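Local coordinates for UDP-N-acetylmuramate-alanine ligase MurC (Thermotoga maritima, PDB 1J6U), which catalyses the ATP-dependent joining of L-alanine to UDP-N-acetylmuramate, a step of peptidoglycan biosynthesis in cell wall formation, at residues L185-A190 against K211-T216; G241-E246 against A284-F289; R338-T343 against L436-G441; E418-L423 against S447-E452. All coordinates share one frame; numbering follows the deposited sequence.

Contact 1 of 4, residues L185-A190 against K211-T216; sequences LIITNA and KISRNT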
loop_
_atom_site.group_PDB
_atom_site.type_symbol
_atom_site.label_atom_id
_atom_site.label_comp_id
_atom_site.label_asym_id
_atom_site.label_seq_id
_atom_site.Cartn_x
_atom_site.Cartn_y
_atom_site.Cartn_z
ATOM N N LEU A 185 -0.051 17.718 2.647
ATOM C CA LEU A 185 -0.796 16.664 2.041
ATOM C C LEU A 185 -0.310 16.407 0.607
ATOM O O LEU A 185 -0.244 17.344 -0.226
ATOM C CB LEU A 185 -2.256 17.056 1.982
ATOM C CG LEU A 185 -3.083 16.171 1.059
ATOM C CD1 LEU A 185 -3.349 14.865 1.815
ATOM C CD2 LEU A 185 -4.387 16.870 0.636
ATOM N N ILE A 186 0.077 15.156 0.328
ATOM C CA ILE A 186 0.416 14.796 -1.049
ATOM C C ILE A 186 -0.838 14.063 -1.555
ATOM O O ILE A 186 -1.405 13.200 -0.854
ATOM C CB ILE A 186 1.581 13.804 -1.166
ATOM C CG1 ILE A 186 2.908 14.469 -0.810
ATOM C CG2 ILE A 186 1.639 13.270 -2.585
ATOM C CD1 ILE A 186 4.118 13.483 -0.817
ATOM N N ILE A 187 -1.306 14.443 -2.732
ATOM C CA ILE A 187 -2.454 13.775 -3.327
ATOM C C ILE A 187 -1.819 13.174 -4.569
ATOM O O ILE A 187 -1.541 13.909 -5.523
ATOM C CB ILE A 187 -3.548 14.749 -3.797
ATOM C CG1 ILE A 187 -4.088 15.574 -2.621
ATOM C CG2 ILE A 187 -4.681 13.962 -4.457
ATOM C CD1 ILE A 187 -5.168 16.608 -3.050
ATOM N N THR A 188 -1.596 11.853 -4.559
ATOM C CA THR A 188 -0.935 11.158 -5.688
ATOM C C THR A 188 -1.700 11.296 -6.979
ATOM O O THR A 188 -1.107 11.522 -8.041
ATOM C CB THR A 188 -0.775 9.669 -5.415
ATOM O OG1 THR A 188 -2.048 9.143 -5.026
ATOM C CG2 THR A 188 0.224 9.425 -4.313
ATOM N N ASN A 189 -3.020 11.141 -6.875
ATOM C CA ASN A 189 -3.945 11.263 -8.018
ATOM C C ASN A 189 -5.297 10.982 -7.410
ATOM O O ASN A 189 -5.397 10.558 -6.255
ATOM C CB ASN A 189 -3.675 10.221 -9.096
ATOM C CG ASN A 189 -3.534 8.831 -8.507
ATOM O OD1 ASN A 189 -4.373 8.384 -7.716
ATOM N ND2 ASN A 189 -2.459 8.150 -8.860
ATOM N N ALA A 190 -6.335 11.191 -8.192
ATOM C CA ALA A 190 -7.694 11.006 -7.698
ATOM C C ALA A 190 -8.535 10.641 -8.916
ATOM O O ALA A 190 -9.046 11.517 -9.630
ATOM C CB ALA A 190 -8.201 12.322 -7.060
ATOM N N LYS A 211 -12.080 20.534 0.060
ATOM C CA LYS A 211 -12.132 20.713 1.492
ATOM C C LYS A 211 -10.858 20.380 2.255
ATOM O O LYS A 211 -10.412 21.182 3.091
ATOM C CB LYS A 211 -13.291 19.888 2.069
ATOM C CG LYS A 211 -13.388 19.988 3.595
ATOM C CD LYS A 211 -14.697 19.427 4.113
ATOM C CE LYS A 211 -14.976 19.962 5.498
ATOM N NZ LYS A 211 -16.394 19.718 5.884
ATOM N N ILE A 212 -10.264 19.211 2.002
ATOM C CA ILE A 212 -9.049 18.908 2.753
ATOM C C ILE A 212 -7.940 19.843 2.289
ATOM O O ILE A 212 -7.120 20.285 3.101
ATOM C CB ILE A 212 -8.604 17.430 2.632
ATOM C CG1 ILE A 212 -7.491 17.174 3.633
ATOM C CG2 ILE A 212 -8.138 17.103 1.219
ATOM C CD1 ILE A 212 -7.137 15.758 3.741
ATOM N N SER A 213 -7.923 20.159 0.992
ATOM C CA SER A 213 -6.928 21.085 0.477
ATOM C C SER A 213 -7.010 22.390 1.270
ATOM O O SER A 213 -5.991 22.854 1.797
ATOM C CB SER A 213 -7.183 21.386 -0.978
ATOM O OG SER A 213 -6.995 20.226 -1.741
ATOM N N ARG A 214 -8.219 22.968 1.359
ATOM C CA ARG A 214 -8.415 24.208 2.098
ATOM C C ARG A 214 -7.810 24.150 3.498
ATOM O O ARG A 214 -7.182 25.087 3.939
ATOM C CB ARG A 214 -9.908 24.566 2.192
ATOM C CG ARG A 214 -10.486 24.985 0.844
ATOM C CD ARG A 214 -11.891 25.610 0.902
ATOM N NE ARG A 214 -12.974 24.641 0.742
ATOM C CZ ARG A 214 -13.580 24.034 1.760
ATOM N NH1 ARG A 214 -13.220 24.286 3.029
ATOM N NH2 ARG A 214 -14.557 23.176 1.507
ATOM N N ASN A 215 -7.953 23.037 4.193
ATOM C CA ASN A 215 -7.405 22.979 5.529
ATOM C C ASN A 215 -5.989 22.459 5.697
ATOM O O ASN A 215 -5.562 22.092 6.799
ATOM C CB ASN A 215 -8.378 22.207 6.377
ATOM C CG ASN A 215 -9.688 22.912 6.458
ATOM O OD1 ASN A 215 -9.811 23.906 7.175
ATOM N ND2 ASN A 215 -10.668 22.446 5.692
ATOM N N THR A 216 -5.244 22.460 4.609
ATOM C CA THR A 216 -3.871 21.997 4.649
ATOM C C THR A 216 -2.945 23.155 4.287
ATOM O O THR A 216 -3.257 23.923 3.367
ATOM C CB THR A 216 -3.677 20.835 3.637
ATOM O OG1 THR A 216 -4.483 19.728 4.046
ATOM C CG2 THR A 216 -2.230 20.400 3.575
#
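L185 meets I212 and T216 through aliphatic carbons, with no flat group between them; the flat groups nearby belong to R214 and N215. The guanidinium of R214 has K211 CA over one face, 3.4 Å above its plane and offset toward the rim. The amide of N215 gives an N-H to K211 O (ND2 to O 2.9 Å), tilted out of both planes, while the backbone N-H of N215 reaches the same oxygen from the opposite face. L185 CB lies 3.7 Å from T216 CG2, and that methyl also comes within 3.6 Å of L185 N. With CG of L185 anti to its backbone N (chi1 166°), CD2 extends to I212 CG2 at 3.8 Å, the two side chains crossing at about a right angle. Strand 184-187, helix 202-214 and the parallel strand 218-222 form a beta-alpha-beta crossover of the Mur ligase middle domain, and the side chain of I187 comes within about 5 Å of G121, one of the residues predicted to bind ATP. Past the helix end, T216 OG1 donates back to I212 O, 2.9 Å away and above the carbonyl plane. With an alanine in place of T216, L185 would probably face a gap where CG2 had been and I212 O would lose this donor. I187 CD1 stands 4.3 Å from S213 OG, which is hydrogen-bonded with F209 O.

Contact 2 of 4, residues G241-E246 against A284-F289; sequences GTYTLE and AVIALF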
loop_
_atom_site.group_PDB
_atom_site.type_symbol
_atom_site.label_atom_id
_atom_site.label_comp_id
_atom_site.label_asym_id
_atom_site.label_seq_id
_atom_site.Cartn_x
_atom_site.Cartn_y
_atom_site.Cartn_z
ATOM N N GLY A 241 4.164 20.395 -14.873
ATOM C CA GLY A 241 4.142 20.506 -13.425
ATOM C C GLY A 241 5.347 21.239 -12.867
ATOM O O GLY A 241 6.282 21.542 -13.603
ATOM N N THR A 242 5.336 21.537 -11.569
ATOM C CA THR A 242 6.467 22.230 -10.962
ATOM C C THR A 242 7.724 21.343 -11.086
ATOM O O THR A 242 8.788 21.793 -11.486
ATOM C CB THR A 242 6.239 22.497 -9.462
ATOM O OG1 THR A 242 4.942 23.049 -9.257
ATOM C CG2 THR A 242 7.306 23.462 -8.916
ATOM N N TYR A 243 7.598 20.082 -10.689
ATOM C CA TYR A 243 8.715 19.162 -10.797
ATOM C C TYR A 243 8.346 18.285 -11.948
ATOM O O TYR A 243 7.221 17.785 -12.040
ATOM C CB TYR A 243 8.887 18.373 -9.521
ATOM C CG TYR A 243 9.243 19.306 -8.410
ATOM C CD1 TYR A 243 8.254 19.949 -7.675
ATOM C CD2 TYR A 243 10.570 19.608 -8.148
ATOM C CE1 TYR A 243 8.595 20.866 -6.725
ATOM C CE2 TYR A 243 10.919 20.508 -7.202
ATOM C CZ TYR A 243 9.932 21.144 -6.494
ATOM O OH TYR A 243 10.280 22.088 -5.561
ATOM N N THR A 244 9.325 18.112 -12.824
ATOM C CA THR A 244 9.148 17.391 -14.068
ATOM C C THR A 244 10.272 16.372 -14.364
ATOM O O THR A 244 11.362 16.431 -13.773
ATOM C CB THR A 244 8.979 18.504 -15.149
ATOM O OG1 THR A 244 7.593 18.600 -15.487
ATOM C CG2 THR A 244 9.852 18.305 -16.361
ATOM N N LEU A 245 9.995 15.429 -15.254
ATOM C CA LEU A 245 10.983 14.409 -15.629
ATOM C C LEU A 245 11.611 14.719 -16.963
ATOM O O LEU A 245 10.921 14.805 -17.979
ATOM C CB LEU A 245 10.331 13.044 -15.740
ATOM C CG LEU A 245 9.853 12.506 -14.417
ATOM C CD1 LEU A 245 9.289 11.123 -14.627
ATOM C CD2 LEU A 245 11.033 12.456 -13.462
ATOM N N GLU A 246 12.918 14.889 -16.983
ATOM C CA GLU A 246 13.526 15.169 -18.246
ATOM C C GLU A 246 13.955 13.858 -18.905
ATOM O O GLU A 246 13.838 13.700 -20.108
ATOM C CB GLU A 246 14.717 16.094 -18.061
ATOM C CG GLU A 246 15.631 16.077 -19.264
ATOM C CD GLU A 246 16.845 16.938 -19.070
ATOM O OE1 GLU A 246 17.256 17.106 -17.899
ATOM O OE2 GLU A 246 17.392 17.430 -20.086
ATOM N N ALA A 284 6.759 13.251 -6.121
ATOM C CA ALA A 284 5.871 13.914 -5.168
ATOM C C ALA A 284 6.581 14.118 -3.830
ATOM O O ALA A 284 6.359 15.121 -3.135
ATOM C CB ALA A 284 4.591 13.101 -4.959
ATOM N N VAL A 285 7.436 13.172 -3.460
ATOM C CA VAL A 285 8.150 13.308 -2.211
ATOM C C VAL A 285 9.147 14.478 -2.272
ATOM O O VAL A 285 9.236 15.304 -1.370
ATOM C CB VAL A 285 8.883 11.983 -1.843
ATOM C CG1 VAL A 285 9.850 12.228 -0.646
ATOM C CG2 VAL A 285 7.824 10.899 -1.422
ATOM N N ILE A 286 9.932 14.494 -3.330
ATOM C CA ILE A 286 10.886 15.536 -3.574
ATOM C C ILE A 286 10.151 16.893 -3.552
ATOM O O ILE A 286 10.608 17.847 -2.946
ATOM C CB ILE A 286 11.515 15.305 -4.944
ATOM C CG1 ILE A 286 12.642 14.307 -4.807
ATOM C CG2 ILE A 286 12.043 16.618 -5.550
ATOM C CD1 ILE A 286 13.039 13.732 -6.168
ATOM N N ALA A 287 9.007 16.954 -4.216
ATOM C CA ALA A 287 8.256 18.172 -4.285
ATOM C C ALA A 287 7.864 18.649 -2.917
ATOM O O ALA A 287 7.948 19.845 -2.635
ATOM C CB ALA A 287 7.013 18.005 -5.177
ATOM N N LEU A 288 7.441 17.736 -2.056
ATOM C CA LEU A 288 7.032 18.150 -0.732
ATOM C C LEU A 288 8.207 18.729 0.066
ATOM O O LEU A 288 8.151 19.856 0.533
ATOM C CB LEU A 288 6.441 16.974 0.045
ATOM C CG LEU A 288 6.145 17.260 1.520
ATOM C CD1 LEU A 288 4.987 18.233 1.584
ATOM C CD2 LEU A 288 5.801 16.010 2.264
ATOM N N PHE A 289 9.253 17.936 0.230
ATOM C CA PHE A 289 10.422 18.330 0.986
ATOM C C PHE A 289 11.195 19.544 0.473
ATOM O O PHE A 289 11.709 20.350 1.271
ATOM C CB PHE A 289 11.343 17.128 1.140
ATOM C CG PHE A 289 10.869 16.177 2.180
ATOM C CD1 PHE A 289 10.194 15.001 1.836
ATOM C CD2 PHE A 289 11.011 16.501 3.507
ATOM C CE1 PHE A 289 9.670 14.176 2.815
ATOM C CE2 PHE A 289 10.492 15.676 4.504
ATOM C CZ PHE A 289 9.817 14.507 4.161
#
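Y243 lays one face of its ring against A287, and I286 adds a methyl to the same aromatic group. Its CG is anti to the carbonyl carbon (chi1 -64°), and the ring reaches from strand 243-250 to helix 276-291. A287 CA sits over the face in a CH-pi contact, 4.0 Å from the centroid of the Y243 ring and 25° off its normal, displaced toward the rim. The methyl of A287 touches the same side of the ring: its CB is 3.4 Å from Y243 CD1 and 3.6 Å from Y243 CE1. A side chain as small as alanine lets the ring come this near to the helix backbone. I286 approaches obliquely, CG2 standing 4.2 Å from Y243 CD2, and packs as well against L300 and L303 of helix 296-305. The hydroxyl of Y243 goes on to a hydrogen bond with D290, in the same helix as A287. A leucine in place of Y243 would probably lose the flat surface under A287 and leave D290 without its hydroxyl partner. The strand belongs to the small antiparallel sheet of the middle domain and also bonds through the Y243 backbone to T235 and G237; the tyrosine ring joins it to helix 276-291. No hydrogen bond joins the two segments themselves; dispersion and the CH-pi contact hold the buried interface, and the one polar tip of the ring is satisfied just beyond it.

Contact 3 of 4, residues R338-T343 against L436-G441; sequences RNLLQT and LFVGAG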
loop_
_atom_site.group_PDB
_atom_site.type_symbol
_atom_site.label_atom_id
_atom_site.label_comp_id
_atom_site.label_asym_id
_atom_site.label_seq_id
_atom_site.Cartn_x
_atom_site.Cartn_y
_atom_site.Cartn_z
ATOM N N ARG A 338 -0.497 -4.504 -16.450
ATOM C CA ARG A 338 0.285 -4.047 -17.604
ATOM C C ARG A 338 1.544 -3.299 -17.085
ATOM O O ARG A 338 2.647 -3.460 -17.631
ATOM C CB ARG A 338 -0.545 -3.118 -18.506
ATOM C CG ARG A 338 0.134 -2.730 -19.836
ATOM N N ASN A 339 1.367 -2.507 -16.019
ATOM C CA ASN A 339 2.462 -1.746 -15.414
ATOM C C ASN A 339 3.479 -2.671 -14.786
ATOM O O ASN A 339 4.677 -2.536 -15.011
ATOM C CB ASN A 339 1.940 -0.794 -14.330
ATOM C CG ASN A 339 1.192 0.386 -14.910
ATOM O OD1 ASN A 339 0.332 0.975 -14.247
ATOM N ND2 ASN A 339 1.511 0.741 -16.153
ATOM N N LEU A 340 2.992 -3.597 -13.971
ATOM C CA LEU A 340 3.848 -4.560 -13.316
ATOM C C LEU A 340 4.741 -5.296 -14.352
ATOM O O LEU A 340 5.959 -5.404 -14.212
ATOM C CB LEU A 340 2.973 -5.550 -12.542
ATOM C CG LEU A 340 3.622 -6.806 -11.958
ATOM C CD1 LEU A 340 4.623 -6.462 -10.858
ATOM C CD2 LEU A 340 2.523 -7.641 -11.394
ATOM N N LEU A 341 4.130 -5.766 -15.411
ATOM C CA LEU A 341 4.877 -6.489 -16.399
ATOM C C LEU A 341 5.854 -5.571 -17.100
ATOM O O LEU A 341 6.985 -5.966 -17.389
ATOM C CB LEU A 341 3.921 -7.188 -17.375
ATOM C CG LEU A 341 3.230 -8.401 -16.737
ATOM C CD1 LEU A 341 2.429 -9.179 -17.823
ATOM C CD2 LEU A 341 4.303 -9.316 -16.109
ATOM N N GLN A 342 5.440 -4.344 -17.366
ATOM C CA GLN A 342 6.363 -3.428 -18.003
ATOM C C GLN A 342 7.544 -3.204 -17.065
ATOM O O GLN A 342 8.705 -3.181 -17.515
ATOM C CB GLN A 342 5.678 -2.125 -18.341
ATOM C CG GLN A 342 4.685 -2.296 -19.451
ATOM C CD GLN A 342 3.817 -1.058 -19.655
ATOM O OE1 GLN A 342 3.925 -0.071 -18.907
ATOM N NE2 GLN A 342 2.945 -1.107 -20.667
ATOM N N THR A 343 7.305 -3.082 -15.761
ATOM C CA THR A 343 8.487 -2.909 -14.961
ATOM C C THR A 343 9.275 -4.201 -14.805
ATOM O O THR A 343 10.510 -4.151 -14.651
ATOM C CB THR A 343 8.220 -2.144 -13.588
ATOM O OG1 THR A 343 8.580 -2.937 -12.450
ATOM C CG2 THR A 343 6.844 -1.675 -13.516
ATOM N N LEU A 436 6.387 -14.048 -10.609
ATOM C CA LEU A 436 5.622 -12.969 -10.014
ATOM C C LEU A 436 4.280 -13.500 -9.522
ATOM O O LEU A 436 3.421 -13.867 -10.339
ATOM C CB LEU A 436 5.312 -11.897 -11.045
ATOM C CG LEU A 436 6.435 -11.265 -11.822
ATOM C CD1 LEU A 436 5.833 -10.438 -12.984
ATOM C CD2 LEU A 436 7.262 -10.432 -10.873
ATOM N N PHE A 437 4.100 -13.535 -8.206
ATOM C CA PHE A 437 2.839 -13.945 -7.629
ATOM C C PHE A 437 2.005 -12.658 -7.444
ATOM O O PHE A 437 2.197 -11.885 -6.502
ATOM C CB PHE A 437 3.072 -14.619 -6.296
ATOM C CG PHE A 437 3.532 -16.006 -6.425
ATOM C CD1 PHE A 437 4.867 -16.283 -6.689
ATOM C CD2 PHE A 437 2.633 -17.062 -6.273
ATOM C CE1 PHE A 437 5.302 -17.595 -6.786
ATOM C CE2 PHE A 437 3.065 -18.375 -6.376
ATOM C CZ PHE A 437 4.400 -18.641 -6.628
ATOM N N VAL A 438 1.057 -12.472 -8.345
ATOM C CA VAL A 438 0.236 -11.289 -8.387
ATOM C C VAL A 438 -1.182 -11.337 -7.864
ATOM O O VAL A 438 -1.989 -12.140 -8.323
ATOM C CB VAL A 438 0.157 -10.826 -9.825
ATOM C CG1 VAL A 438 -0.550 -9.460 -9.904
ATOM C CG2 VAL A 438 1.575 -10.828 -10.406
ATOM N N GLY A 439 -1.493 -10.439 -6.938
ATOM C CA GLY A 439 -2.840 -10.348 -6.428
ATOM C C GLY A 439 -3.008 -9.752 -5.055
ATOM O O GLY A 439 -2.103 -9.803 -4.240
ATOM N N ALA A 440 -4.202 -9.229 -4.774
ATOM C CA ALA A 440 -4.457 -8.589 -3.489
ATOM C C ALA A 440 -4.873 -9.563 -2.399
ATOM O O ALA A 440 -4.849 -9.233 -1.209
ATOM C CB ALA A 440 -5.506 -7.529 -3.671
ATOM N N GLY A 441 -5.222 -10.781 -2.799
ATOM C CA GLY A 441 -5.661 -11.751 -1.817
ATOM C C GLY A 441 -4.701 -12.782 -1.281
ATOM O O GLY A 441 -3.543 -12.496 -0.964
#
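A chi1 of 170° swings CG of L340 to the far side from its own amide nitrogen, while at V438 a chi1 of -172° leaves CG2 anti to the carbonyl carbon; the two side chains reach toward each other tip to tip. L340 CD2 is 3.5 Å from V438 CG2, tighter than usual for two carbons, and 3.9 Å from V438 CG1, so one leucine methyl rests on both branches of the valine. Beside this pair L341 and L436 cross obliquely: L341 CD2 meets L436 CD1 at 3.7 Å. That same L436 methyl lies 4.4 Å from L340 CG, fitting beside both leucines of the helix. All four side chains are buried, and no hydrogen bond crosses between the segments. L341 and V438 both lean on V355 of strand 352-357, while L436 touches I327 of strand 324-329. The short axes of helix 338-343 and strand 436-438 are 11.4 Å apart and run nearly antiparallel, at 167°. Helix 334-347 follows strand 324-329 and precedes strand 352-357, and strand 433-438 lies between these two in the sheet, all three parallel. The helix thus packs over the middle strand of a beta-alpha-beta crossover, the layered packing of the Rossmann-like C-terminal domain of Mur ligases.

Contact 4 of 4, residues E418-L423 against S447-E452; sequences EKLPEL and SRRFVE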
loop_
_atom_site.group_PDB
_atom_site.type_symbol
_atom_site.label_atom_id
_atom_site.label_comp_id
_atom_site.label_asym_id
_atom_site.label_seq_id
_atom_site.Cartn_x
_atom_site.Cartn_y
_atom_site.Cartn_z
ATOM N N GLU A 418 -7.545 -24.089 -10.303
ATOM C CA GLU A 418 -8.537 -23.558 -9.398
ATOM C C GLU A 418 -8.338 -23.635 -7.901
ATOM O O GLU A 418 -8.798 -22.755 -7.201
ATOM C CB GLU A 418 -9.919 -24.106 -9.740
ATOM C CG GLU A 418 -10.265 -25.385 -9.066
ATOM C CD GLU A 418 -11.753 -25.535 -8.942
ATOM O OE1 GLU A 418 -12.383 -24.619 -8.359
ATOM O OE2 GLU A 418 -12.283 -26.558 -9.429
ATOM N N LYS A 419 -7.694 -24.670 -7.394
ATOM C CA LYS A 419 -7.492 -24.757 -5.957
ATOM C C LYS A 419 -6.201 -24.046 -5.528
ATOM O O LYS A 419 -5.117 -24.399 -5.974
ATOM C CB LYS A 419 -7.485 -26.222 -5.523
ATOM C CG LYS A 419 -8.878 -26.801 -5.231
ATOM C CD LYS A 419 -9.992 -26.015 -5.904
ATOM C CE LYS A 419 -11.318 -26.213 -5.151
ATOM N NZ LYS A 419 -12.327 -25.120 -5.396
ATOM N N LEU A 420 -6.330 -23.045 -4.659
ATOM C CA LEU A 420 -5.194 -22.258 -4.201
ATOM C C LEU A 420 -3.970 -23.045 -3.709
ATOM O O LEU A 420 -2.837 -22.685 -4.027
ATOM C CB LEU A 420 -5.665 -21.277 -3.122
ATOM C CG LEU A 420 -5.019 -19.896 -2.853
ATOM C CD1 LEU A 420 -3.978 -19.995 -1.731
ATOM C CD2 LEU A 420 -4.431 -19.302 -4.172
ATOM N N PRO A 421 -4.168 -24.134 -2.950
ATOM C CA PRO A 421 -3.038 -24.941 -2.431
ATOM C C PRO A 421 -2.236 -25.675 -3.510
ATOM O O PRO A 421 -1.135 -26.162 -3.277
ATOM C CB PRO A 421 -3.705 -25.917 -1.484
ATOM C CG PRO A 421 -5.059 -25.279 -1.185
ATOM C CD PRO A 421 -5.453 -24.665 -2.485
ATOM N N GLU A 422 -2.805 -25.746 -4.694
ATOM C CA GLU A 422 -2.148 -26.398 -5.789
ATOM C C GLU A 422 -1.153 -25.507 -6.476
ATOM O O GLU A 422 -0.164 -26.005 -7.035
ATOM C CB GLU A 422 -3.190 -26.902 -6.799
ATOM C CG GLU A 422 -3.827 -28.178 -6.331
ATOM C CD GLU A 422 -2.833 -29.342 -6.258
ATOM O OE1 GLU A 422 -2.849 -30.101 -5.250
ATOM O OE2 GLU A 422 -2.047 -29.500 -7.224
ATOM N N LEU A 423 -1.424 -24.198 -6.442
ATOM C CA LEU A 423 -0.588 -23.157 -7.062
ATOM C C LEU A 423 0.952 -23.373 -6.982
ATOM O O LEU A 423 1.624 -23.565 -8.000
ATOM C CB LEU A 423 -0.970 -21.809 -6.448
ATOM C CG LEU A 423 -1.346 -20.682 -7.402
ATOM C CD1 LEU A 423 -2.283 -21.195 -8.441
ATOM C CD2 LEU A 423 -1.999 -19.547 -6.634
ATOM N N SER A 447 2.831 -17.879 -2.647
ATOM C CA SER A 447 4.140 -17.304 -2.864
ATOM C C SER A 447 5.124 -17.781 -1.783
ATOM O O SER A 447 6.241 -18.255 -2.101
ATOM C CB SER A 447 4.007 -15.784 -2.860
ATOM O OG SER A 447 5.275 -15.183 -2.826
ATOM N N ARG A 448 4.714 -17.681 -0.515
ATOM C CA ARG A 448 5.578 -18.107 0.582
ATOM C C ARG A 448 5.758 -19.598 0.509
ATOM O O ARG A 448 6.864 -20.114 0.695
ATOM C CB ARG A 448 5.002 -17.745 1.961
ATOM C CG ARG A 448 4.930 -16.221 2.250
ATOM C CD ARG A 448 3.969 -15.888 3.420
ATOM N NE ARG A 448 3.751 -14.450 3.637
ATOM C CZ ARG A 448 2.809 -13.947 4.443
ATOM N NH1 ARG A 448 1.993 -14.764 5.106
ATOM N NH2 ARG A 448 2.683 -12.629 4.596
ATOM N N ARG A 449 4.677 -20.306 0.219
ATOM C CA ARG A 449 4.820 -21.740 0.157
ATOM C C ARG A 449 5.749 -22.127 -0.981
ATOM O O ARG A 449 6.576 -23.013 -0.795
ATOM C CB ARG A 449 3.456 -22.414 0.088
ATOM C CG ARG A 449 2.794 -22.410 1.458
ATOM C CD ARG A 449 1.636 -23.364 1.517
ATOM N NE ARG A 449 0.523 -22.933 0.672
ATOM C CZ ARG A 449 -0.482 -22.170 1.087
ATOM N NH1 ARG A 449 -0.520 -21.751 2.349
ATOM N NH2 ARG A 449 -1.441 -21.828 0.233
ATOM N N PHE A 450 5.671 -21.415 -2.113
ATOM C CA PHE A 450 6.556 -21.669 -3.258
ATOM C C PHE A 450 8.017 -21.450 -2.859
ATOM O O PHE A 450 8.919 -22.192 -3.263
ATOM C CB PHE A 450 6.228 -20.728 -4.404
ATOM C CG PHE A 450 7.102 -20.921 -5.616
ATOM C CD1 PHE A 450 7.124 -22.147 -6.282
ATOM C CD2 PHE A 450 7.911 -19.868 -6.103
ATOM C CE1 PHE A 450 7.945 -22.339 -7.429
ATOM C CE2 PHE A 450 8.723 -20.040 -7.236
ATOM C CZ PHE A 450 8.743 -21.280 -7.906
ATOM N N VAL A 451 8.257 -20.434 -2.047
ATOM C CA VAL A 451 9.616 -20.166 -1.659
ATOM C C VAL A 451 10.062 -21.308 -0.783
ATOM O O VAL A 451 11.138 -21.887 -0.994
ATOM C CB VAL A 451 9.742 -18.789 -0.941
ATOM C CG1 VAL A 451 11.117 -18.652 -0.285
ATOM C CG2 VAL A 451 9.557 -17.671 -1.950
ATOM N N GLU A 452 9.239 -21.652 0.200
ATOM C CA GLU A 452 9.595 -22.764 1.077
ATOM C C GLU A 452 9.898 -24.044 0.270
ATOM O O GLU A 452 10.856 -24.759 0.563
ATOM C CB GLU A 452 8.479 -22.999 2.106
ATOM C CG GLU A 452 8.387 -21.869 3.146
ATOM C CD GLU A 452 7.124 -21.900 4.016
ATOM O OE1 GLU A 452 6.049 -22.310 3.508
ATOM O OE2 GLU A 452 7.207 -21.484 5.202
#
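R449 sends its side chain from helix 443-457 across to L420 and P421. From the backbone, CB points toward 418-423, and CG lies anti to the carbonyl carbon (chi1 -76°). The chain runs on extended through CG and CD, then bends at chi3 (-68°), which turns the guanidinium onto the loop. NE meets E424 of the short helix 423-426 in a salt bridge, a second hold on the group and one that probably helps to fix its rotation. Beyond CZ the branch NH2 makes the contact: L420 CD1 lies 3.7 Å from R449 NH2, at the edge of the guanidinium and in its plane. P421 CA approaches the same nitrogen obliquely, 4.4 Å from R449 NH2. The side chains of L420 and R449 cross at about a right angle. There is no hydrogen bond or salt bridge between the segments, so the link is a van der Waals touch of a methyl against a charged group, burying only 84 Å² in all.

The loop has its own bonds: E422 N to K419 O at 3.0 Å and L423 N to L420 O at 3.2 Å close a helix-like turn. At its start K419 NZ forms a salt bridge with E418 OE1, 3.0 Å away and above the carboxylate plane. L420 also packs on S446, and L423 on I443 and S446, all of helix 443-457. This surface contact thus sets the linker between strand 414-416 and helix 423-426 beside the C-terminal helix, whose F450 packs on F435 and F437 of strand 433-438.

How the contacts relate
From the N terminus, contact 1 comes first, joining strand 184-187 to the end of helix 202-214 and closing a short loop. Contact 2 opens only after it has closed, bringing helix 276-291 back to strand 243-250. Both belong to the middle domain and touch: I186 CD1 is 3.6 Å from A284 O. Contacts 3 and 4 follow, about 26 and 40 Å from contact 2 between centres. They cross, since 418-423 precedes 436-441 and 447-452 follows it. Contact 3 spans most of the C-terminal domain; contact 4 adds the last helix. The two meet where F437 CG lies 3.6 Å from S447 CB, tying strand 433-438 to helix 443-457.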